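Local coordinates for selenium-binding protein (Sulfolobus tokodaii, PDB 2ECE) that is of unknown function but belongs to the selenium-binding protein family of beta propellers and may therefore bind selenium, at residues E200-S205 against H231-R236; K239-L244 against G290-E295; D192-L197 against L256-D261; G164-L169 against G178-D183. One frame throughout, in Å; residues are numbered along the deposited sequence.

Contact 1 (E200-S205 against H231-R236)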
loop_
_atom_site.group_PDB
_atom_site.type_symbol
_atom_site.label_atom_id
_atom_site.label_comp_id
_atom_site.label_asym_id
_atom_site.label_seq_id
_atom_site.Cartn_x
_atom_site.Cartn_y
_atom_site.Cartn_z
ATOM N N GLU A 200 19.901 -8.508 -3.660
ATOM C CA GLU A 200 19.813 -8.765 -2.233
ATOM C C GLU A 200 19.756 -7.563 -1.305
ATOM O O GLU A 200 20.462 -7.524 -0.302
ATOM C CB GLU A 200 20.974 -9.659 -1.810
ATOM C CG GLU A 200 21.120 -10.883 -2.687
ATOM C CD GLU A 200 22.033 -11.922 -2.085
ATOM O OE1 GLU A 200 22.904 -11.540 -1.281
ATOM O OE2 GLU A 200 21.886 -13.116 -2.424
ATOM N N VAL A 201 18.939 -6.575 -1.627
ATOM C CA VAL A 201 18.824 -5.447 -0.725
ATOM C C VAL A 201 17.357 -5.222 -0.434
ATOM O O VAL A 201 16.500 -5.358 -1.311
ATOM C CB VAL A 201 19.468 -4.155 -1.297
ATOM C CG1 VAL A 201 20.081 -4.430 -2.641
ATOM C CG2 VAL A 201 18.445 -3.038 -1.372
ATOM N N LEU A 202 17.084 -4.896 0.821
ATOM C CA LEU A 202 15.735 -4.636 1.279
ATOM C C LEU A 202 15.724 -3.183 1.721
ATOM O O LEU A 202 16.711 -2.688 2.266
ATOM C CB LEU A 202 15.393 -5.561 2.453
ATOM C CG LEU A 202 14.022 -5.419 3.125
ATOM C CD1 LEU A 202 13.587 -6.778 3.673
ATOM C CD2 LEU A 202 14.080 -4.383 4.239
ATOM N N VAL A 203 14.623 -2.497 1.457
ATOM C CA VAL A 203 14.478 -1.102 1.845
ATOM C C VAL A 203 13.264 -1.032 2.753
ATOM O O VAL A 203 12.285 -1.748 2.533
ATOM C CB VAL A 203 14.261 -0.201 0.599
ATOM C CG1 VAL A 203 15.524 -0.172 -0.241
ATOM C CG2 VAL A 203 13.104 -0.741 -0.238
ATOM N N SER A 204 13.330 -0.190 3.779
ATOM C CA SER A 204 12.227 -0.030 4.718
ATOM C C SER A 204 12.027 1.461 4.984
ATOM O O SER A 204 12.980 2.246 4.889
ATOM C CB SER A 204 12.531 -0.769 6.031
ATOM O OG SER A 204 13.682 -0.239 6.678
ATOM N N SER A 205 10.797 1.843 5.324
ATOM C CA SER A 205 10.469 3.252 5.565
ATOM C C SER A 205 10.090 3.596 7.009
ATOM O O SER A 205 10.340 2.815 7.927
ATOM C CB SER A 205 9.348 3.685 4.611
ATOM O OG SER A 205 8.209 2.859 4.758
ATOM N N HIS A 231 15.705 3.156 4.877
ATOM C CA HIS A 231 16.802 2.311 5.326
ATOM C C HIS A 231 17.141 1.266 4.275
ATOM O O HIS A 231 16.245 0.639 3.705
ATOM C CB HIS A 231 16.412 1.613 6.631
ATOM C CG HIS A 231 16.078 2.557 7.744
ATOM N ND1 HIS A 231 17.020 3.013 8.642
ATOM C CD2 HIS A 231 14.905 3.133 8.102
ATOM C CE1 HIS A 231 16.439 3.826 9.509
ATOM N NE2 HIS A 231 15.158 3.917 9.203
ATOM N N PHE A 232 18.435 1.090 4.023
ATOM C CA PHE A 232 18.908 0.107 3.054
ATOM C C PHE A 232 19.529 -1.049 3.819
ATOM O O PHE A 232 20.400 -0.842 4.668
ATOM C CB PHE A 232 19.935 0.747 2.122
ATOM C CG PHE A 232 19.385 1.902 1.346
ATOM C CD1 PHE A 232 18.561 1.682 0.250
ATOM C CD2 PHE A 232 19.613 3.210 1.768
ATOM C CE1 PHE A 232 17.959 2.748 -0.415
ATOM C CE2 PHE A 232 19.017 4.285 1.110
ATOM C CZ PHE A 232 18.187 4.051 0.017
ATOM N N TRP A 233 19.083 -2.265 3.514
ATOM C CA TRP A 233 19.577 -3.448 4.201
ATOM C C TRP A 233 20.152 -4.507 3.274
ATOM O O TRP A 233 19.810 -4.576 2.096
ATOM C CB TRP A 233 18.455 -4.137 4.977
ATOM C CG TRP A 233 17.624 -3.279 5.851
ATOM C CD1 TRP A 233 16.799 -2.264 5.466
ATOM C CD2 TRP A 233 17.453 -3.427 7.262
ATOM N NE1 TRP A 233 16.115 -1.774 6.552
ATOM C CE2 TRP A 233 16.498 -2.470 7.669
ATOM C CE3 TRP A 233 18.012 -4.281 8.222
ATOM C CZ2 TRP A 233 16.088 -2.338 9.005
ATOM C CZ3 TRP A 233 17.604 -4.149 9.553
ATOM C CH2 TRP A 233 16.651 -3.185 9.929
ATOM N N ASP A 234 21.010 -5.345 3.847
ATOM C CA ASP A 234 21.600 -6.487 3.157
ATOM C C ASP A 234 20.518 -7.544 3.423
ATOM O O ASP A 234 20.371 -8.012 4.551
ATOM C CB ASP A 234 22.904 -6.898 3.848
ATOM C CG ASP A 234 23.581 -8.080 3.174
ATOM O OD1 ASP A 234 22.871 -8.961 2.647
ATOM O OD2 ASP A 234 24.829 -8.133 3.187
ATOM N N LEU A 235 19.749 -7.893 2.398
ATOM C CA LEU A 235 18.659 -8.860 2.537
ATOM C C LEU A 235 19.117 -10.194 3.120
ATOM O O LEU A 235 18.438 -10.803 3.951
ATOM C CB LEU A 235 18.018 -9.113 1.171
ATOM C CG LEU A 235 16.501 -9.315 1.057
ATOM C CD1 LEU A 235 16.242 -10.301 -0.068
ATOM C CD2 LEU A 235 15.896 -9.823 2.355
ATOM N N ARG A 236 20.281 -10.641 2.678
ATOM C CA ARG A 236 20.822 -11.909 3.126
ATOM C C ARG A 236 21.330 -11.920 4.563
ATOM O O ARG A 236 20.975 -12.805 5.339
ATOM C CB ARG A 236 21.947 -12.324 2.206
ATOM C CG ARG A 236 22.571 -13.600 2.614
ATOM C CD ARG A 236 23.829 -13.786 1.861
ATOM N NE ARG A 236 24.224 -15.171 1.929
ATOM C CZ ARG A 236 25.480 -15.557 2.041
ATOM N NH1 ARG A 236 26.451 -14.648 2.083
ATOM N NH2 ARG A 236 25.750 -16.846 2.181
HETATM O O HOH W 1 24.187 -9.774 0.045
#
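The indole of Trp233 donates through NE1 to the hydroxyl of Ser204, NE1 to OG 2.9 Å, and the acceptor lies near the ring plane. That hydroxyl takes the crowded position between backbone N and carbonyl carbon (chi1 62°), which turns it to the indole edge. Over one indole face sits Leu202, its CD2 4.0 Å from the centroid of the five-membered ring, a CH-pi contact. Both side chains leave a hydrogen-bonded antiparallel pair: Trp233 N reaches Leu202 O at 2.7 Å, nearly along the C=O axis. The two strands, 201-204 and 229-234, are the middle pair of a four-stranded propeller blade. Val203 and Phe232 share the other face, CG1 to CD1 3.6 Å. Where strand 201-204 begins, Glu200 and Val201 form a G1 beta bulge facing Asn196, and a water bridges Glu200 OE1 (2.6 Å) and Asp234 OD1, which also accepts Lys237 N. Further out, the ring of Trp292 stacks on Phe232, and Glu206 and Arg240 hold the two nitrogens of the His231 ring.

Contact 2 (K239-L244 against G290-E295)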
loop_
_atom_site.group_PDB
_atom_site.type_symbol
_atom_site.label_atom_id
_atom_site.label_comp_id
_atom_site.label_asym_id
_atom_site.label_seq_id
_atom_site.Cartn_x
_atom_site.Cartn_y
_atom_site.Cartn_z
ATOM N N LYS A 239 20.941 -7.217 7.828
ATOM C CA LYS A 239 21.627 -6.121 8.495
ATOM C C LYS A 239 21.380 -4.774 7.803
ATOM O O LYS A 239 21.383 -4.683 6.578
ATOM C CB LYS A 239 23.125 -6.469 8.535
ATOM C CG LYS A 239 24.081 -5.375 8.969
ATOM C CD LYS A 239 25.443 -5.973 9.357
ATOM C CE LYS A 239 26.053 -6.849 8.252
ATOM N NZ LYS A 239 25.977 -8.323 8.530
ATOM N N ARG A 240 21.144 -3.735 8.598
ATOM C CA ARG A 240 20.905 -2.397 8.064
ATOM C C ARG A 240 22.273 -1.835 7.663
ATOM O O ARG A 240 23.157 -1.696 8.505
ATOM C CB ARG A 240 20.251 -1.522 9.143
ATOM C CG ARG A 240 19.364 -0.377 8.616
ATOM C CD ARG A 240 20.188 0.744 8.004
ATOM N NE ARG A 240 21.137 1.288 8.974
ATOM C CZ ARG A 240 20.843 2.207 9.892
ATOM N NH1 ARG A 240 19.619 2.706 9.975
ATOM N NH2 ARG A 240 21.782 2.623 10.739
ATOM N N ILE A 241 22.459 -1.515 6.388
ATOM C CA ILE A 241 23.760 -1.014 5.950
ATOM C C ILE A 241 23.865 0.493 5.757
ATOM O O ILE A 241 24.956 1.051 5.855
ATOM C CB ILE A 241 24.216 -1.692 4.644
ATOM C CG1 ILE A 241 23.157 -1.492 3.561
ATOM C CG2 ILE A 241 24.477 -3.177 4.890
ATOM C CD1 ILE A 241 23.693 -1.641 2.147
ATOM N N HIS A 242 22.748 1.155 5.484
ATOM C CA HIS A 242 22.770 2.599 5.279
ATOM C C HIS A 242 21.360 3.166 5.382
ATOM O O HIS A 242 20.379 2.425 5.337
ATOM C CB HIS A 242 23.379 2.913 3.899
ATOM C CG HIS A 242 23.629 4.370 3.653
ATOM N ND1 HIS A 242 24.375 5.155 4.507
ATOM C CD2 HIS A 242 23.260 5.177 2.629
ATOM C CE1 HIS A 242 24.452 6.382 4.022
ATOM N NE2 HIS A 242 23.783 6.422 2.883
ATOM N N SER A 243 21.270 4.481 5.545
ATOM C CA SER A 243 19.985 5.158 5.630
ATOM C C SER A 243 20.166 6.561 5.066
ATOM O O SER A 243 21.257 7.129 5.130
ATOM C CB SER A 243 19.507 5.241 7.083
ATOM O OG SER A 243 20.117 6.324 7.761
ATOM N N LEU A 244 19.098 7.108 4.501
ATOM C CA LEU A 244 19.133 8.447 3.936
ATOM C C LEU A 244 17.920 9.204 4.445
ATOM O O LEU A 244 16.850 8.622 4.641
ATOM C CB LEU A 244 19.098 8.385 2.404
ATOM C CG LEU A 244 20.327 7.845 1.676
ATOM C CD1 LEU A 244 19.996 7.643 0.196
ATOM C CD2 LEU A 244 21.490 8.823 1.843
ATOM N N GLY A 290 28.945 3.421 -6.313
ATOM C CA GLY A 290 29.134 2.635 -5.104
ATOM C C GLY A 290 28.433 3.167 -3.868
ATOM O O GLY A 290 28.847 2.881 -2.741
ATOM N N LYS A 291 27.353 3.915 -4.066
ATOM C CA LYS A 291 26.630 4.504 -2.943
ATOM C C LYS A 291 25.117 4.562 -3.189
ATOM O O LYS A 291 24.667 4.625 -4.333
ATOM C CB LYS A 291 27.167 5.921 -2.717
ATOM C CG LYS A 291 26.759 6.591 -1.421
ATOM C CD LYS A 291 26.599 8.102 -1.613
ATOM C CE LYS A 291 27.816 8.752 -2.263
ATOM N NZ LYS A 291 27.585 10.209 -2.520
ATOM N N TRP A 292 24.334 4.516 -2.114
ATOM C CA TRP A 292 22.886 4.638 -2.243
ATOM C C TRP A 292 22.616 6.142 -2.229
ATOM O O TRP A 292 23.232 6.880 -1.459
ATOM C CB TRP A 292 22.155 3.953 -1.079
ATOM C CG TRP A 292 21.905 2.493 -1.318
ATOM C CD1 TRP A 292 22.521 1.441 -0.698
ATOM C CD2 TRP A 292 21.026 1.923 -2.296
ATOM N NE1 TRP A 292 22.082 0.254 -1.232
ATOM C CE2 TRP A 292 21.163 0.518 -2.213
ATOM C CE3 TRP A 292 20.134 2.461 -3.234
ATOM C CZ2 TRP A 292 20.445 -0.357 -3.038
ATOM C CZ3 TRP A 292 19.418 1.590 -4.055
ATOM C CH2 TRP A 292 19.578 0.196 -3.949
ATOM N N ASN A 293 21.717 6.600 -3.090
ATOM C CA ASN A 293 21.400 8.024 -3.171
ATOM C C ASN A 293 19.894 8.219 -3.164
ATOM O O ASN A 293 19.140 7.273 -3.370
ATOM C CB ASN A 293 21.968 8.614 -4.462
ATOM C CG ASN A 293 23.407 8.213 -4.700
ATOM O OD1 ASN A 293 24.339 8.910 -4.292
ATOM N ND2 ASN A 293 23.597 7.069 -5.350
ATOM N N ALA A 294 19.464 9.455 -2.937
ATOM C CA ALA A 294 18.046 9.784 -2.913
ATOM C C ALA A 294 17.874 11.253 -3.283
ATOM O O ALA A 294 18.501 12.130 -2.683
ATOM C CB ALA A 294 17.467 9.519 -1.535
ATOM N N GLU A 295 17.026 11.511 -4.272
ATOM C CA GLU A 295 16.769 12.867 -4.741
ATOM C C GLU A 295 15.280 13.139 -4.902
ATOM O O GLU A 295 14.518 12.254 -5.294
ATOM C CB GLU A 295 17.467 13.092 -6.084
ATOM C CG GLU A 295 18.935 13.463 -5.976
ATOM C CD GLU A 295 19.660 13.325 -7.295
ATOM O OE1 GLU A 295 19.013 13.511 -8.351
ATOM O OE2 GLU A 295 20.877 13.039 -7.273
#
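Two propeller blades meet here mainly through side chains: strand 239-245 is an outermost strand of one four-stranded sheet, and strand 291-304 belongs to the next. The short segments run 15° from parallel with their axes 7.8 Å apart, too far for backbone pairing, and no hydrogen bond crosses. Trp292 reaches from its strand toward Ile241 and His242. Its CG is anti to the carbonyl carbon (chi1 -87°), and the indole presents an edge to Ile241, whose CD1 lies near the ring plane, 4.2 Å from Trp292 NE1; the two side chains cross obliquely. His242 instead slides past Trp292 in the opposite direction, so that its ring meets the tryptophan near the root of the side chain, with Trp292 CB at the imidazole edge, 4.1 Å from His242 CD2. Ile241 and His242 can both be directed toward the other strand because they form a classic beta bulge opposite Phe232. Trp292 O is buried with no polar partner. Leu244, with CG beside its backbone N (chi1 -70°), brings one methyl down on the opposing strand: its CD1 lies 3.4 Å from Asn293 C and 3.6 Å from Ala294 CB.

Contact 3 (D192-L197 against L256-D261)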
loop_
_atom_site.group_PDB
_atom_site.type_symbol
_atom_site.label_atom_id
_atom_site.label_comp_id
_atom_site.label_asym_id
_atom_site.label_seq_id
_atom_site.Cartn_x
_atom_site.Cartn_y
_atom_site.Cartn_z
ATOM N N ASP A 192 6.610 0.592 5.727
ATOM C CA ASP A 192 6.543 -0.253 4.535
ATOM C C ASP A 192 7.929 -0.802 4.247
ATOM O O ASP A 192 8.902 -0.432 4.900
ATOM C CB ASP A 192 6.018 0.546 3.319
ATOM C CG ASP A 192 5.774 -0.336 2.100
ATOM O OD1 ASP A 192 5.246 -1.459 2.272
ATOM O OD2 ASP A 192 6.096 0.096 0.971
ATOM N N PHE A 193 8.014 -1.705 3.282
ATOM C CA PHE A 193 9.289 -2.290 2.902
ATOM C C PHE A 193 9.111 -3.044 1.606
ATOM O O PHE A 193 8.001 -3.407 1.237
ATOM C CB PHE A 193 9.784 -3.293 3.959
ATOM C CG PHE A 193 9.074 -4.638 3.914
ATOM C CD1 PHE A 193 7.825 -4.811 4.512
ATOM C CD2 PHE A 193 9.651 -5.723 3.254
ATOM C CE1 PHE A 193 7.160 -6.047 4.452
ATOM C CE2 PHE A 193 8.994 -6.964 3.189
ATOM C CZ PHE A 193 7.746 -7.125 3.789
ATOM N N TRP A 194 10.214 -3.247 0.905
ATOM C CA TRP A 194 10.213 -4.055 -0.297
ATOM C C TRP A 194 11.655 -4.416 -0.610
ATOM O O TRP A 194 12.532 -4.244 0.237
ATOM C CB TRP A 194 9.522 -3.388 -1.497
ATOM C CG TRP A 194 8.861 -4.464 -2.337
ATOM C CD1 TRP A 194 9.124 -5.806 -2.272
ATOM C CD2 TRP A 194 7.835 -4.309 -3.336
ATOM N NE1 TRP A 194 8.330 -6.494 -3.157
ATOM C CE2 TRP A 194 7.530 -5.605 -3.823
ATOM C CE3 TRP A 194 7.142 -3.209 -3.863
ATOM C CZ2 TRP A 194 6.567 -5.832 -4.815
ATOM C CZ3 TRP A 194 6.177 -3.437 -4.859
ATOM C CH2 TRP A 194 5.903 -4.740 -5.318
ATOM N N TRP A 195 11.922 -4.903 -1.811
ATOM C CA TRP A 195 13.272 -5.334 -2.099
ATOM C C TRP A 195 13.595 -5.448 -3.582
ATOM O O TRP A 195 12.735 -5.276 -4.448
ATOM C CB TRP A 195 13.476 -6.711 -1.436
ATOM C CG TRP A 195 12.312 -7.694 -1.709
ATOM C CD1 TRP A 195 11.714 -7.934 -2.914
ATOM C CD2 TRP A 195 11.632 -8.547 -0.756
ATOM N NE1 TRP A 195 10.712 -8.870 -2.779
ATOM C CE2 TRP A 195 10.639 -9.263 -1.469
ATOM C CE3 TRP A 195 11.765 -8.774 0.622
ATOM C CZ2 TRP A 195 9.782 -10.191 -0.849
ATOM C CZ3 TRP A 195 10.906 -9.704 1.243
ATOM C CH2 TRP A 195 9.929 -10.396 0.501
ATOM N N ASN A 196 14.864 -5.725 -3.847
ATOM C CA ASN A 196 15.365 -5.996 -5.180
ATOM C C ASN A 196 16.021 -7.327 -4.842
ATOM O O ASN A 196 17.104 -7.364 -4.253
ATOM C CB ASN A 196 16.428 -4.995 -5.625
ATOM C CG ASN A 196 16.977 -5.325 -7.002
ATOM O OD1 ASN A 196 17.450 -6.437 -7.235
ATOM N ND2 ASN A 196 16.910 -4.367 -7.922
ATOM N N LEU A 197 15.351 -8.416 -5.188
ATOM C CA LEU A 197 15.841 -9.744 -4.844
ATOM C C LEU A 197 17.202 -10.178 -5.378
ATOM O O LEU A 197 18.040 -10.636 -4.613
ATOM C CB LEU A 197 14.771 -10.792 -5.191
ATOM C CG LEU A 197 13.484 -10.642 -4.359
ATOM C CD1 LEU A 197 12.392 -11.554 -4.902
ATOM C CD2 LEU A 197 13.774 -10.966 -2.905
ATOM N N LEU A 256 7.039 2.287 -0.474
ATOM C CA LEU A 256 8.297 2.018 -1.184
ATOM C C LEU A 256 8.053 1.258 -2.460
ATOM O O LEU A 256 7.461 0.178 -2.426
ATOM C CB LEU A 256 9.266 1.210 -0.295
ATOM C CG LEU A 256 10.030 2.004 0.762
ATOM C CD1 LEU A 256 10.569 1.080 1.838
ATOM C CD2 LEU A 256 11.152 2.772 0.082
ATOM N N ARG A 257 8.506 1.796 -3.587
ATOM C CA ARG A 257 8.262 1.122 -4.851
ATOM C C ARG A 257 9.491 0.988 -5.742
ATOM O O ARG A 257 9.834 1.901 -6.492
ATOM C CB ARG A 257 7.158 1.849 -5.629
ATOM C CG ARG A 257 5.802 1.904 -4.921
ATOM C CD ARG A 257 5.107 0.533 -4.856
ATOM N NE ARG A 257 3.755 0.645 -4.299
ATOM C CZ ARG A 257 3.471 0.699 -3.000
ATOM N NH1 ARG A 257 4.439 0.635 -2.097
ATOM N NH2 ARG A 257 2.215 0.849 -2.605
ATOM N N PRO A 258 10.193 -0.149 -5.639
ATOM C CA PRO A 258 11.385 -0.390 -6.461
ATOM C C PRO A 258 10.879 -0.507 -7.906
ATOM O O PRO A 258 9.710 -0.849 -8.116
ATOM C CB PRO A 258 11.882 -1.752 -5.964
ATOM C CG PRO A 258 11.359 -1.833 -4.547
ATOM C CD PRO A 258 9.977 -1.242 -4.673
ATOM N N LEU A 259 11.717 -0.216 -8.900
ATOM C CA LEU A 259 11.250 -0.404 -10.269
ATOM C C LEU A 259 11.096 -1.924 -10.389
ATOM O O LEU A 259 11.767 -2.682 -9.676
ATOM C CB LEU A 259 12.261 0.116 -11.297
ATOM C CG LEU A 259 12.376 1.639 -11.443
ATOM C CD1 LEU A 259 13.086 1.964 -12.760
ATOM C CD2 LEU A 259 11.003 2.278 -11.434
ATOM N N HIS A 260 10.209 -2.372 -11.266
ATOM C CA HIS A 260 9.965 -3.800 -11.424
ATOM C C HIS A 260 11.121 -4.574 -12.061
ATOM O O HIS A 260 11.353 -5.743 -11.732
ATOM C CB HIS A 260 8.670 -3.996 -12.210
ATOM C CG HIS A 260 7.473 -3.377 -11.549
ATOM N ND1 HIS A 260 6.847 -3.940 -10.456
ATOM C CD2 HIS A 260 6.823 -2.217 -11.797
ATOM C CE1 HIS A 260 5.863 -3.152 -10.059
ATOM N NE2 HIS A 260 5.827 -2.100 -10.856
ATOM N N ASP A 261 11.842 -3.916 -12.964
ATOM C CA ASP A 261 12.992 -4.513 -13.652
ATOM C C ASP A 261 14.092 -4.657 -12.602
ATOM O O ASP A 261 14.646 -3.658 -12.149
ATOM C CB ASP A 261 13.462 -3.569 -14.758
ATOM C CG ASP A 261 14.584 -4.154 -15.608
ATOM O OD1 ASP A 261 15.296 -5.074 -15.155
ATOM O OD2 ASP A 261 14.757 -3.665 -16.742
#
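Asp192 OD2 accepts the backbone N-H of Leu256 at 2.8 Å, in a nearly straight bond (170° at the hydrogen) that uses the anti lone pair of the oxygen. CG anti to the backbone N (chi1 -173°) carries the carboxylate across to the other strand. The same oxygen forms a longer salt bridge to Arg257 NH1, 3.5 Å away at the edge of the guanidinium, the two charged planes being 72° apart. Asp192 OD1 is engaged by the hydroxyl of Thr142. Arg257 NH1 also donates to Leu256 O at 3.1 Å, well above the carbonyl plane, and it pairs with Glu255 while NH2 pairs with Asp325. An alanine in place of Asp192 would probably leave the Leu256 N-H without its acceptor and remove one counter-charge from Arg257. Beside this polar group, Trp194 carries the apolar part: its CE3 lies 3.5 Å from Pro258 CD, with the two side chains crossing at about a right angle, while Leu256 O sits at the indole edge. The contact joins the first strands of consecutive propeller blades, 193-196 and 250-258, which run nearly parallel. Pro258 meets Trp194 and Trp195 O through its ring carbons, and the buried carboxylate, with its nearby arginine, is likely to stay ionised.

Contact 4 (G164-L169 against G178-D183)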
loop_
_atom_site.group_PDB
_atom_site.type_symbol
_atom_site.label_atom_id
_atom_site.label_comp_id
_atom_site.label_asym_id
_atom_site.label_seq_id
_atom_site.Cartn_x
_atom_site.Cartn_y
_atom_site.Cartn_z
ATOM N N GLY A 164 9.942 -0.874 15.594
ATOM C CA GLY A 164 8.959 -1.631 14.854
ATOM C C GLY A 164 9.856 -2.381 13.897
ATOM O O GLY A 164 11.089 -2.281 14.011
ATOM N N GLY A 165 9.292 -3.120 12.951
ATOM C CA GLY A 165 10.159 -3.834 12.035
ATOM C C GLY A 165 9.455 -4.830 11.149
ATOM O O GLY A 165 8.291 -4.656 10.817
ATOM N N ILE A 166 10.171 -5.884 10.778
ATOM C CA ILE A 166 9.637 -6.904 9.891
ATOM C C ILE A 166 9.741 -8.302 10.489
ATOM O O ILE A 166 10.798 -8.701 10.986
ATOM C CB ILE A 166 10.398 -6.888 8.543
ATOM C CG1 ILE A 166 10.288 -5.496 7.912
ATOM C CG2 ILE A 166 9.861 -7.971 7.617
ATOM C CD1 ILE A 166 11.314 -5.230 6.816
ATOM N N LEU A 167 8.638 -9.040 10.447
ATOM C CA LEU A 167 8.629 -10.409 10.949
ATOM C C LEU A 167 8.416 -11.317 9.752
ATOM O O LEU A 167 8.032 -10.858 8.673
ATOM C CB LEU A 167 7.505 -10.630 11.965
ATOM C CG LEU A 167 6.068 -10.506 11.458
ATOM C CD1 LEU A 167 5.289 -11.765 11.807
ATOM C CD2 LEU A 167 5.419 -9.286 12.084
ATOM N N MET A 168 8.658 -12.608 9.947
ATOM C CA MET A 168 8.505 -13.579 8.878
ATOM C C MET A 168 7.553 -14.692 9.285
ATOM O O MET A 168 7.420 -15.008 10.473
ATOM C CB MET A 168 9.867 -14.173 8.527
ATOM C CG MET A 168 10.839 -13.173 7.915
ATOM S SD MET A 168 12.539 -13.712 8.099
ATOM C CE MET A 168 12.673 -14.956 6.812
ATOM N N LEU A 169 6.877 -15.261 8.292
ATOM C CA LEU A 169 5.950 -16.368 8.511
ATOM C C LEU A 169 6.446 -17.505 7.638
ATOM O O LEU A 169 6.900 -17.280 6.510
ATOM C CB LEU A 169 4.530 -16.036 8.056
ATOM C CG LEU A 169 3.621 -14.996 8.696
ATOM C CD1 LEU A 169 2.224 -15.202 8.093
ATOM C CD2 LEU A 169 3.574 -15.148 10.207
ATOM N N GLY A 178 9.607 -15.200 13.512
ATOM C CA GLY A 178 10.177 -14.218 14.417
ATOM C C GLY A 178 10.647 -12.983 13.674
ATOM O O GLY A 178 10.286 -12.783 12.513
ATOM N N LYS A 179 11.449 -12.161 14.345
ATOM C CA LYS A 179 11.988 -10.941 13.754
ATOM C C LYS A 179 12.928 -11.249 12.603
ATOM O O LYS A 179 13.690 -12.214 12.648
ATOM C CB LYS A 179 12.771 -10.127 14.792
ATOM C CG LYS A 179 11.946 -9.349 15.794
ATOM C CD LYS A 179 12.838 -8.341 16.522
ATOM C CE LYS A 179 12.077 -7.597 17.602
ATOM N NZ LYS A 179 11.545 -8.562 18.602
ATOM N N TRP A 180 12.879 -10.419 11.570
ATOM C CA TRP A 180 13.763 -10.601 10.427
ATOM C C TRP A 180 15.126 -9.963 10.696
ATOM O O TRP A 180 16.156 -10.472 10.253
ATOM C CB TRP A 180 13.161 -9.956 9.183
ATOM C CG TRP A 180 14.116 -9.872 8.038
ATOM C CD1 TRP A 180 14.537 -10.896 7.237
ATOM C CD2 TRP A 180 14.798 -8.698 7.582
ATOM N NE1 TRP A 180 15.436 -10.429 6.306
ATOM C CE2 TRP A 180 15.612 -9.084 6.494
ATOM C CE3 TRP A 180 14.794 -7.354 7.985
ATOM C CZ2 TRP A 180 16.425 -8.173 5.804
ATOM C CZ3 TRP A 180 15.603 -6.448 7.298
ATOM C CH2 TRP A 180 16.403 -6.864 6.218
ATOM N N GLU A 181 15.120 -8.854 11.430
ATOM C CA GLU A 181 16.345 -8.115 11.730
ATOM C C GLU A 181 17.341 -8.830 12.630
ATOM O O GLU A 181 16.979 -9.351 13.686
ATOM C CB GLU A 181 16.022 -6.762 12.380
ATOM C CG GLU A 181 15.103 -5.835 11.589
ATOM C CD GLU A 181 13.640 -6.204 11.741
ATOM O OE1 GLU A 181 13.331 -7.090 12.570
ATOM O OE2 GLU A 181 12.798 -5.605 11.041
ATOM N N ILE A 182 18.601 -8.832 12.206
ATOM C CA ILE A 182 19.679 -9.419 12.994
ATOM C C ILE A 182 20.472 -8.239 13.566
ATOM O O ILE A 182 20.884 -8.257 14.726
ATOM C CB ILE A 182 20.602 -10.318 12.127
ATOM C CG1 ILE A 182 19.910 -11.658 11.844
ATOM C CG2 ILE A 182 21.924 -10.584 12.854
ATOM C CD1 ILE A 182 19.647 -12.483 13.103
ATOM N N ASP A 183 20.651 -7.204 12.746
ATOM C CA ASP A 183 21.378 -5.994 13.143
ATOM C C ASP A 183 20.668 -4.792 12.525
ATOM O O ASP A 183 20.892 -4.471 11.360
ATOM C CB ASP A 183 22.825 -6.049 12.635
ATOM C CG ASP A 183 23.632 -4.823 13.037
ATOM O OD1 ASP A 183 23.033 -3.822 13.484
ATOM O OD2 ASP A 183 24.873 -4.857 12.895
#
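Met168 sets its sulfur against the indole edge of Trp180, SD 3.6 Å from CD1; the direction from the centroid of the five-membered ring to SD is 85° off the ring normal, a Met-aromatic contact made in the ring plane. A bend at the end of the methionine chain (chi3 78°) accompanies this approach. Ile166 lies alongside the tryptophan, Ile166 CG2 to Trp180 CB 4.2 Å. The backbones of this hairpin are tied by hydrogen bonds from Trp180 N to Ile166 O, 2.8 Å and in the carbonyl plane, and from Met168 N to Gly178 O at 3.0 Å. Past the end of strand 176-179, a side chain takes over the pairing: Glu181, bent at chi2 (80°), returns its carboxylate so that OE2 accepts Ile166 N at 2.7 Å through the syn lone pair. Its other oxygen is bonded to Tyr137 OH. An alanine in place of Glu181 would probably leave Ile166 N without this acceptor and loosen the end of the hairpin. Gly165 passes close by, its CA 3.3 Å from Glu181 OE2, where a side chain would clash. Strands 165-169 and 176-179 are the outer pair of a four-stranded propeller blade, with Tyr151 of strand 150-154 against Trp180 and Leu202 of strand 201-204, in the next blade, touching both Ile166 and Trp180.

Overall arrangement
Three consecutive blades of the propeller are sampled. Contact 4 comes first along the chain and lies within one blade; contact 1 lies within the next, nested inside the loop that contact 3 closes. Contacts 2 and 3 both join that second blade to the third, through its last and first strands respectively, and their segments alternate along the chain. Centres of contacts 1 and 2, and of 1 and 3, are about 9 Å apart, against about 14 Å between 2 and 3 and about 20 Å between 2 and 4. Contact 1 touches all the others, including Trp233 against Trp180, so intrablade pairing and blade-to-blade packing form one continuous block.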